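Probable fumarate reductase Ifc3 (Shewanella frigidimarina, PDB 1QO8) catalyses the essentially one-way reduction of fumarate to succinate in vitro, using one FAD and four covalently bound haems c per subunit. Local coordinates at residues T122-V127 against N558-A563; W186-A191 against I206-S211; V381-D386 against F411-F416. All blocks are in the same frame, centred on the assembly; numbering follows the deposited sequence.

Interactions 1 and 2 share helix 543-563: its last turns form one side of interaction 1, while its earlier residues N543, F551 and I554 touch the helices of interaction 2. Their centres lie 27 Å apart. FAD touches V127, in segment 122-127, and comes within about 9 Å of the L207 side chain in the second contact. Interaction 3 is remote, its centre 50 Å from that of interaction 1 and on the opposite side of the chain's centre. There the side chain of I414 is about 8 Å from those of H360 and E373, succinate-binding residues by similarity.

Interaction 1 (T122-V127 against N558-A563); sequences TQVLVV and NAAKHA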
loop_
_atom_site.group_PDB
_atom_site.type_symbol
_atom_site.label_atom_id
_atom_site.label_comp_id
_atom_site.label_asym_id
_atom_site.label_seq_id
_atom_site.Cartn_x
_atom_site.Cartn_y
_atom_site.Cartn_z
ATOM N N THR A 122 28.782 6.374 15.144
ATOM C CA THR A 122 28.744 7.789 14.830
ATOM C C THR A 122 27.603 8.380 15.675
ATOM O O THR A 122 26.946 7.523 16.200
ATOM C CB THR A 122 28.096 8.245 13.487
ATOM O OG1 THR A 122 27.807 7.146 12.664
ATOM C CG2 THR A 122 28.960 9.324 12.898
ATOM N N GLN A 123 27.294 9.662 15.634
ATOM C CA GLN A 123 26.021 10.104 16.204
ATOM C C GLN A 123 24.850 10.043 15.211
ATOM O O GLN A 123 23.723 9.603 15.536
ATOM C CB GLN A 123 26.337 11.529 16.710
ATOM C CG GLN A 123 27.366 11.332 17.851
ATOM C CD GLN A 123 27.655 12.600 18.591
ATOM O OE1 GLN A 123 27.658 13.705 18.022
ATOM N NE2 GLN A 123 27.861 12.358 19.882
ATOM N N VAL A 124 25.120 10.499 13.961
ATOM C CA VAL A 124 24.048 10.627 12.943
ATOM C C VAL A 124 24.490 9.919 11.667
ATOM O O VAL A 124 25.526 10.274 11.086
ATOM C CB VAL A 124 23.637 12.041 12.571
ATOM C CG1 VAL A 124 22.444 12.138 11.578
ATOM C CG2 VAL A 124 23.174 12.862 13.819
ATOM N N LEU A 125 23.767 8.865 11.308
ATOM C CA LEU A 125 23.945 8.191 10.031
ATOM C C LEU A 125 22.889 8.725 9.033
ATOM O O LEU A 125 21.689 8.580 9.310
ATOM C CB LEU A 125 23.597 6.717 10.144
ATOM C CG LEU A 125 24.208 5.670 9.292
ATOM C CD1 LEU A 125 23.197 4.578 8.998
ATOM C CD2 LEU A 125 25.050 6.062 8.060
ATOM N N VAL A 126 23.389 9.235 7.898
ATOM C CA VAL A 126 22.451 9.782 6.895
ATOM C C VAL A 126 22.518 8.831 5.707
ATOM O O VAL A 126 23.653 8.575 5.230
ATOM C CB VAL A 126 22.804 11.189 6.414
ATOM C CG1 VAL A 126 21.739 11.669 5.329
ATOM C CG2 VAL A 126 22.738 12.178 7.568
ATOM N N VAL A 127 21.380 8.198 5.406
ATOM C CA VAL A 127 21.370 7.218 4.332
ATOM C C VAL A 127 20.838 7.887 3.030
ATOM O O VAL A 127 19.650 8.188 2.987
ATOM C CB VAL A 127 20.427 6.063 4.722
ATOM C CG1 VAL A 127 20.407 4.952 3.711
ATOM C CG2 VAL A 127 20.767 5.618 6.166
ATOM N N ASN A 558 16.919 17.716 13.984
ATOM C CA ASN A 558 16.372 16.831 15.023
ATOM C C ASN A 558 17.173 15.564 15.211
ATOM O O ASN A 558 17.336 15.064 16.337
ATOM C CB ASN A 558 14.918 16.478 14.754
ATOM C CG ASN A 558 14.075 17.748 14.792
ATOM O OD1 ASN A 558 13.814 18.219 15.890
ATOM N ND2 ASN A 558 13.659 18.343 13.709
ATOM N N ALA A 559 17.770 15.003 14.150
ATOM C CA ALA A 559 18.652 13.874 14.327
ATOM C C ALA A 559 19.804 14.220 15.282
ATOM O O ALA A 559 20.208 13.361 16.067
ATOM C CB ALA A 559 19.229 13.388 13.007
ATOM N N ALA A 560 20.382 15.414 15.150
ATOM C CA ALA A 560 21.580 15.791 15.884
ATOM C C ALA A 560 21.215 16.082 17.346
ATOM O O ALA A 560 21.891 15.602 18.254
ATOM C CB ALA A 560 22.300 16.993 15.303
ATOM N N LYS A 561 20.124 16.801 17.509
ATOM C CA LYS A 561 19.578 17.130 18.812
ATOM C C LYS A 561 19.298 15.859 19.613
ATOM O O LYS A 561 19.638 15.737 20.803
ATOM C CB LYS A 561 18.344 18.033 18.665
ATOM C CG LYS A 561 18.692 19.501 18.798
ATOM C CD LYS A 561 17.823 20.584 18.212
ATOM C CE LYS A 561 16.372 20.621 18.626
ATOM N NZ LYS A 561 15.595 21.782 18.084
ATOM N N HIS A 562 18.829 14.801 18.927
ATOM C CA HIS A 562 18.488 13.569 19.620
ATOM C C HIS A 562 19.742 12.786 19.953
ATOM O O HIS A 562 19.768 12.051 20.947
ATOM C CB HIS A 562 17.553 12.758 18.726
ATOM C CG HIS A 562 17.201 11.407 19.274
ATOM N ND1 HIS A 562 17.948 10.269 18.954
ATOM C CD2 HIS A 562 16.232 11.032 20.118
ATOM C CE1 HIS A 562 17.375 9.249 19.552
ATOM N NE2 HIS A 562 16.328 9.685 20.250
ATOM N N ALA A 563 20.791 12.912 19.133
ATOM C CA ALA A 563 22.049 12.250 19.410
ATOM C C ALA A 563 22.848 12.887 20.541
ATOM O O ALA A 563 23.493 12.210 21.309
ATOM C CB ALA A 563 22.964 12.226 18.190
#
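V124 stands with CG1 anti to the backbone N (chi1 -176°) and CG2 anti to the carbonyl carbon, so both methyls spread toward the helix end 558-563. V124 lies in strand 124-127, the middle strand of the five-stranded parallel sheet of the Rossmann-type FAD-binding fold, and helix 543-563 packs on one face of that sheet. The short segments run nearly antiparallel, 153° between their directions, and their axes approach to 9.1 Å. That spacing is filled from the helix side by three alanines.

The two branches of V124 do different work. CG1 meets the methyl of A559, with CG1 to CB at 3.7 Å. CG2 reaches over the helix backbone between A559 and A563: it lies 3.9 Å from the CA of A560 and 3.8 Å from the carbonyl O of A559. The A563 methyl is a looser neighbour, its CB 4.4 Å from V124 CG2. No hydrogen bond crosses, so the contact is apolar packing by small side chains.

Around it, helix 131-143 lies on the same sheet face, where A140 touches both V124 and A560, and V305 of the adjacent strand 303-306 touches V124 and A559. A polar tie runs beside this packing, the hydroxyl of S303 hydrogen-bonding to A559 O and to H562 ND1.

At Q123 the chain turns a corner, and CG sits beside the backbone N (chi1 -66°). The amide end leads elsewhere, its OE1 bonded to N146 N, and the touching is done near the main chain, Q123 CB resting 3.7 Å from A563 CB.

Interaction 2 (W186-A191 against I206-S211); sequences WFIEDA and ILAEQS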
loop_
_atom_site.group_PDB
_atom_site.type_symbol
_atom_site.label_atom_id
_atom_site.label_comp_id
_atom_site.label_asym_id
_atom_site.label_seq_id
_atom_site.Cartn_x
_atom_site.Cartn_y
_atom_site.Cartn_z
ATOM N N TRP A 186 -1.164 31.408 0.083
ATOM C CA TRP A 186 -1.315 31.043 -1.319
ATOM C C TRP A 186 -0.500 29.803 -1.670
ATOM O O TRP A 186 -0.963 28.893 -2.372
ATOM C CB TRP A 186 -0.940 32.259 -2.156
ATOM C CG TRP A 186 -1.943 33.390 -2.015
ATOM C CD1 TRP A 186 -3.115 33.414 -1.320
ATOM C CD2 TRP A 186 -1.857 34.667 -2.661
ATOM N NE1 TRP A 186 -3.746 34.608 -1.443
ATOM C CE2 TRP A 186 -2.996 35.402 -2.278
ATOM C CE3 TRP A 186 -0.899 35.275 -3.481
ATOM C CZ2 TRP A 186 -3.210 36.726 -2.709
ATOM C CZ3 TRP A 186 -1.121 36.575 -3.913
ATOM C CH2 TRP A 186 -2.268 37.286 -3.522
ATOM N N PHE A 187 0.744 29.804 -1.212
ATOM C CA PHE A 187 1.619 28.611 -1.367
ATOM C C PHE A 187 0.928 27.383 -0.767
ATOM O O PHE A 187 0.862 26.291 -1.338
ATOM C CB PHE A 187 2.964 28.888 -0.661
ATOM C CG PHE A 187 4.037 27.845 -0.827
ATOM C CD1 PHE A 187 3.854 26.533 -0.428
ATOM C CD2 PHE A 187 5.242 28.153 -1.426
ATOM C CE1 PHE A 187 4.837 25.564 -0.597
ATOM C CE2 PHE A 187 6.238 27.194 -1.606
ATOM C CZ PHE A 187 6.036 25.883 -1.213
ATOM N N ILE A 188 0.455 27.537 0.479
ATOM C CA ILE A 188 -0.244 26.462 1.180
ATOM C C ILE A 188 -1.455 25.969 0.460
ATOM O O ILE A 188 -1.462 24.778 0.092
ATOM C CB ILE A 188 -0.529 26.836 2.639
ATOM C CG1 ILE A 188 0.821 26.946 3.362
ATOM C CG2 ILE A 188 -1.416 25.852 3.396
ATOM C CD1 ILE A 188 0.675 27.743 4.661
ATOM N N GLU A 189 -2.393 26.846 0.078
ATOM C CA GLU A 189 -3.568 26.445 -0.667
ATOM C C GLU A 189 -3.258 25.819 -2.019
ATOM O O GLU A 189 -3.927 24.901 -2.527
ATOM C CB GLU A 189 -4.400 27.712 -0.944
ATOM C CG GLU A 189 -4.993 28.435 0.234
ATOM C CD GLU A 189 -5.702 29.732 -0.134
ATOM O OE1 GLU A 189 -6.028 30.045 -1.313
ATOM O OE2 GLU A 189 -5.963 30.481 0.838
ATOM N N ASP A 190 -2.294 26.435 -2.756
ATOM C CA ASP A 190 -1.920 25.892 -4.052
ATOM C C ASP A 190 -1.464 24.448 -3.926
ATOM O O ASP A 190 -1.768 23.577 -4.755
ATOM C CB ASP A 190 -0.771 26.740 -4.661
ATOM C CG ASP A 190 -1.162 28.106 -5.229
ATOM O OD1 ASP A 190 -2.321 28.549 -5.167
ATOM O OD2 ASP A 190 -0.287 28.846 -5.760
ATOM N N ALA A 191 -0.608 24.179 -2.928
ATOM C CA ALA A 191 -0.156 22.806 -2.700
ATOM C C ALA A 191 -1.336 21.889 -2.353
ATOM O O ALA A 191 -1.449 20.726 -2.792
ATOM C CB ALA A 191 0.913 22.781 -1.574
ATOM N N ILE A 206 4.786 24.149 7.173
ATOM C CA ILE A 206 6.235 24.208 7.346
ATOM C C ILE A 206 7.002 24.340 6.037
ATOM O O ILE A 206 7.956 25.144 5.951
ATOM C CB ILE A 206 6.726 22.954 8.079
ATOM C CG1 ILE A 206 6.160 23.093 9.524
ATOM C CG2 ILE A 206 8.227 22.777 8.068
ATOM C CD1 ILE A 206 6.569 22.008 10.471
ATOM N N LEU A 207 6.574 23.552 5.050
ATOM C CA LEU A 207 7.137 23.684 3.716
ATOM C C LEU A 207 7.047 25.154 3.266
ATOM O O LEU A 207 8.092 25.732 2.983
ATOM C CB LEU A 207 6.470 22.785 2.661
ATOM C CG LEU A 207 7.153 22.868 1.300
ATOM C CD1 LEU A 207 8.579 22.372 1.443
ATOM C CD2 LEU A 207 6.406 22.053 0.220
ATOM N N ALA A 208 5.853 25.734 3.278
ATOM C CA ALA A 208 5.647 27.109 2.868
ATOM C C ALA A 208 6.468 28.068 3.731
ATOM O O ALA A 208 7.188 28.911 3.215
ATOM C CB ALA A 208 4.178 27.555 2.947
ATOM N N GLU A 209 6.397 27.899 5.045
ATOM C CA GLU A 209 6.969 28.861 5.957
ATOM C C GLU A 209 8.474 28.955 5.876
ATOM O O GLU A 209 9.012 30.016 6.163
ATOM C CB GLU A 209 6.576 28.507 7.397
ATOM C CG GLU A 209 5.139 28.998 7.645
ATOM C CD GLU A 209 4.646 28.557 9.018
ATOM O OE1 GLU A 209 5.279 27.726 9.684
ATOM O OE2 GLU A 209 3.580 29.091 9.412
ATOM N N GLN A 210 9.171 27.878 5.544
ATOM C CA GLN A 210 10.609 27.780 5.637
ATOM C C GLN A 210 11.310 27.710 4.290
ATOM O O GLN A 210 12.505 27.469 4.181
ATOM C CB GLN A 210 10.915 26.516 6.478
ATOM C CG GLN A 210 10.787 26.878 7.957
ATOM C CD GLN A 210 10.806 25.694 8.889
ATOM O OE1 GLN A 210 9.993 25.636 9.814
ATOM N NE2 GLN A 210 11.734 24.739 8.739
ATOM N N SER A 211 10.575 27.838 3.226
ATOM C CA SER A 211 11.017 27.748 1.850
ATOM C C SER A 211 11.938 28.904 1.501
ATOM O O SER A 211 12.971 28.561 0.906
ATOM C CB SER A 211 9.834 27.655 0.902
ATOM O OG SER A 211 8.899 28.713 0.964
#
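W186, in helix 184-194, makes no contact with the second segment; its ring is in a cation-pi contact with R235. The contact is helix-helix packing within the FAD-binding domain: helices 184-194 and 201-220 follow one another across a short loop and lie roughly antiparallel, with 141° between the directions of the two segments. Their axes approach to 9.1 Å, close enough for an alanine to meet a phenylalanine almost at the backbone.

F187 carries most of the contact. Its CG is anti to the backbone N (chi1 -174°), which throws the ring across to the second helix. One face receives the A208 backbone as a CH-pi contact, with CA 3.9 Å from the ring centroid and only 17° off the normal. The A208 methyl is shifted toward the ring's near side, CB lying 3.5 Å from CD1. L207 approaches differently, at the ring edge, where its CD2 is 3.9 Å from F187 CE1 and the two side chains cross at about a right angle. The ring also touches N543 of helix 543-563, and the L207 side chain is about 9 Å from bound FAD.

I188 comes alongside from the next position. Its CG1 sits beside the backbone N and presses on A208 CB at 3.4 Å, tighter than usual carbon packing, so the A208 methyl sits in the corner formed by I188 CG1 and the near side of the F187 ring.

E189 and D190 take no part here; both form salt bridges to R235, and D190 also pairs with R238. S211 OG, near F187 CE2, donates to A208 O at 2.8 Å, from above the carbonyl plane, and is also hydrogen-bonded to V170 N.

Interaction 3 (V381-D386 against F411-F416); sequences VMVNKD and FAWIIF
V381, I415 and V383 bury the most surface here, and all three side chains lie on one face of the sheet. V381 and I415 are directly opposed as a hydrogen-bonded antiparallel pair. The bond from I415 N to V381 O is short, 2.7 Å, and nearly along the C=O axis; the return bond from V381 N to I415 O is 3.0 Å. Within this pair the V381 side chain crosses that of I415 obliquely, CB against CG2 at 3.9 Å.

V383 pairs with W413 in the same way, W413 N meeting V383 O at 2.7 Å in a nearly straight bond (176°). The V383 methyl CG1 also reaches diagonally to I415 CD1, 3.7 Å away. An alanine in place of I415 lacks the CD1 that meets V383 CG1 and the CG2 that meets V381 CB, and would probably loosen this face.

Strand 381-383 is thus added to 412-417, which in turn pairs with 489-505 in the mixed sheet, consistent with the clamp domain of this flavocytochrome family. Helix 453-469 covers the valine face through Y463 and T459. On the other face M382 CG rests on A412 CB at 3.7 Å, beneath I404 of helix 397-405.

At K385 a water accepts from W413 NE1 at 2.9 Å and donates to K385 O.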
loop_
_atom_site.group_PDB
_atom_site.type_symbol
_atom_site.label_atom_id
_atom_site.label_comp_id
_atom_site.label_asym_id
_atom_site.label_seq_id
_atom_site.Cartn_x
_atom_site.Cartn_y
_atom_site.Cartn_z
ATOM N N VAL A 381 2.626 15.833 -34.198
ATOM C CA VAL A 381 1.711 14.750 -34.305
ATOM C C VAL A 381 2.214 13.539 -33.459
ATOM O O VAL A 381 3.422 13.407 -33.343
ATOM C CB VAL A 381 1.676 14.341 -35.790
ATOM C CG1 VAL A 381 0.883 13.079 -36.110
ATOM C CG2 VAL A 381 1.084 15.516 -36.597
ATOM N N MET A 382 1.261 12.725 -32.973
ATOM C CA MET A 382 1.595 11.512 -32.239
ATOM C C MET A 382 0.946 10.323 -32.923
ATOM O O MET A 382 -0.252 10.344 -33.160
ATOM C CB MET A 382 1.168 11.624 -30.765
ATOM C CG MET A 382 1.733 10.451 -29.913
ATOM S SD MET A 382 1.457 10.771 -28.153
ATOM C CE MET A 382 -0.310 10.984 -28.063
ATOM N N VAL A 383 1.802 9.348 -33.188
ATOM C CA VAL A 383 1.488 8.184 -33.994
ATOM C C VAL A 383 1.941 6.897 -33.256
ATOM O O VAL A 383 2.879 6.933 -32.426
ATOM C CB VAL A 383 2.232 8.546 -35.272
ATOM C CG1 VAL A 383 3.353 7.699 -35.748
ATOM C CG2 VAL A 383 1.305 9.063 -36.369
ATOM N N ASN A 384 1.234 5.809 -33.496
ATOM C CA ASN A 384 1.601 4.565 -32.777
ATOM C C ASN A 384 2.712 3.863 -33.535
ATOM O O ASN A 384 3.227 4.453 -34.516
ATOM C CB ASN A 384 0.371 3.708 -32.555
ATOM C CG ASN A 384 -0.204 3.142 -33.834
ATOM O OD1 ASN A 384 0.356 3.201 -34.957
ATOM N ND2 ASN A 384 -1.376 2.570 -33.565
ATOM N N LYS A 385 3.138 2.680 -33.104
ATOM C CA LYS A 385 4.221 1.964 -33.803
ATOM C C LYS A 385 4.003 1.682 -35.276
ATOM O O LYS A 385 4.950 1.450 -36.058
ATOM C CB LYS A 385 4.388 0.612 -33.044
ATOM C CG LYS A 385 4.606 -0.624 -33.875
ATOM C CD LYS A 385 4.632 -1.940 -33.113
ATOM C CE LYS A 385 4.808 -3.091 -34.114
ATOM N NZ LYS A 385 3.458 -3.366 -34.763
ATOM N N ASP A 386 2.790 1.548 -35.757
ATOM C CA ASP A 386 2.415 1.428 -37.141
ATOM C C ASP A 386 2.440 2.752 -37.925
ATOM O O ASP A 386 2.552 2.711 -39.171
ATOM C CB ASP A 386 0.995 0.846 -37.301
ATOM C CG ASP A 386 0.947 -0.580 -36.733
ATOM O OD1 ASP A 386 1.952 -1.308 -36.784
ATOM O OD2 ASP A 386 -0.135 -0.944 -36.199
ATOM N N PHE A 411 4.032 2.255 -26.514
ATOM C CA PHE A 411 4.754 3.513 -26.716
ATOM C C PHE A 411 4.162 4.265 -27.920
ATOM O O PHE A 411 3.353 3.707 -28.639
ATOM C CB PHE A 411 6.237 3.231 -26.939
ATOM C CG PHE A 411 6.534 2.622 -28.276
ATOM C CD1 PHE A 411 6.457 1.259 -28.438
ATOM C CD2 PHE A 411 6.883 3.399 -29.368
ATOM C CE1 PHE A 411 6.759 0.622 -29.639
ATOM C CE2 PHE A 411 7.104 2.805 -30.601
ATOM C CZ PHE A 411 7.067 1.417 -30.753
ATOM N N ALA A 412 4.665 5.472 -28.145
ATOM C CA ALA A 412 4.168 6.171 -29.379
ATOM C C ALA A 412 5.373 6.878 -29.948
ATOM O O ALA A 412 6.495 6.878 -29.355
ATOM C CB ALA A 412 3.019 7.095 -28.954
ATOM N N TRP A 413 5.204 7.475 -31.093
ATOM C CA TRP A 413 6.194 8.369 -31.693
ATOM C C TRP A 413 5.708 9.812 -31.744
ATOM O O TRP A 413 4.592 10.113 -32.223
ATOM C CB TRP A 413 6.391 7.844 -33.113
ATOM C CG TRP A 413 7.094 6.536 -33.270
ATOM C CD1 TRP A 413 6.558 5.357 -33.663
ATOM C CD2 TRP A 413 8.517 6.308 -33.146
ATOM N NE1 TRP A 413 7.544 4.408 -33.716
ATOM C CE2 TRP A 413 8.747 4.966 -33.440
ATOM C CE3 TRP A 413 9.592 7.123 -32.877
ATOM C CZ2 TRP A 413 10.029 4.376 -33.414
ATOM C CZ3 TRP A 413 10.876 6.588 -32.842
ATOM C CH2 TRP A 413 11.070 5.200 -33.097
ATOM N N ILE A 414 6.536 10.786 -31.378
ATOM C CA ILE A 414 6.120 12.162 -31.643
ATOM C C ILE A 414 6.869 12.686 -32.879
ATOM O O ILE A 414 8.093 12.488 -32.885
ATOM C CB ILE A 414 6.259 13.049 -30.423
ATOM C CG1 ILE A 414 5.145 12.639 -29.436
ATOM C CG2 ILE A 414 6.200 14.521 -30.778
ATOM C CD1 ILE A 414 5.272 13.239 -28.065
ATOM N N ILE A 415 6.104 13.210 -33.832
ATOM C CA ILE A 415 6.530 13.366 -35.252
ATOM C C ILE A 415 6.337 14.784 -35.757
ATOM O O ILE A 415 5.467 15.396 -35.151
ATOM C CB ILE A 415 5.677 12.365 -36.001
ATOM C CG1 ILE A 415 6.729 11.260 -36.110
ATOM C CG2 ILE A 415 4.729 12.334 -37.196
ATOM C CD1 ILE A 415 6.143 10.053 -35.494
ATOM N N PHE A 416 7.275 15.298 -36.557
ATOM C CA PHE A 416 7.160 16.701 -36.951
ATOM C C PHE A 416 8.082 16.909 -38.150
ATOM O O PHE A 416 8.846 15.977 -38.453
ATOM C CB PHE A 416 7.360 17.741 -35.858
ATOM C CG PHE A 416 8.641 17.465 -35.100
ATOM C CD1 PHE A 416 9.867 17.897 -35.592
ATOM C CD2 PHE A 416 8.579 16.671 -33.931
ATOM C CE1 PHE A 416 11.016 17.597 -34.821
ATOM C CE2 PHE A 416 9.732 16.399 -33.178
ATOM C CZ PHE A 416 10.951 16.845 -33.640
HETATM O O HOH W 1 2.487 1.963 -30.472
HETATM O O HOH W 2 7.510 1.713 -34.871
#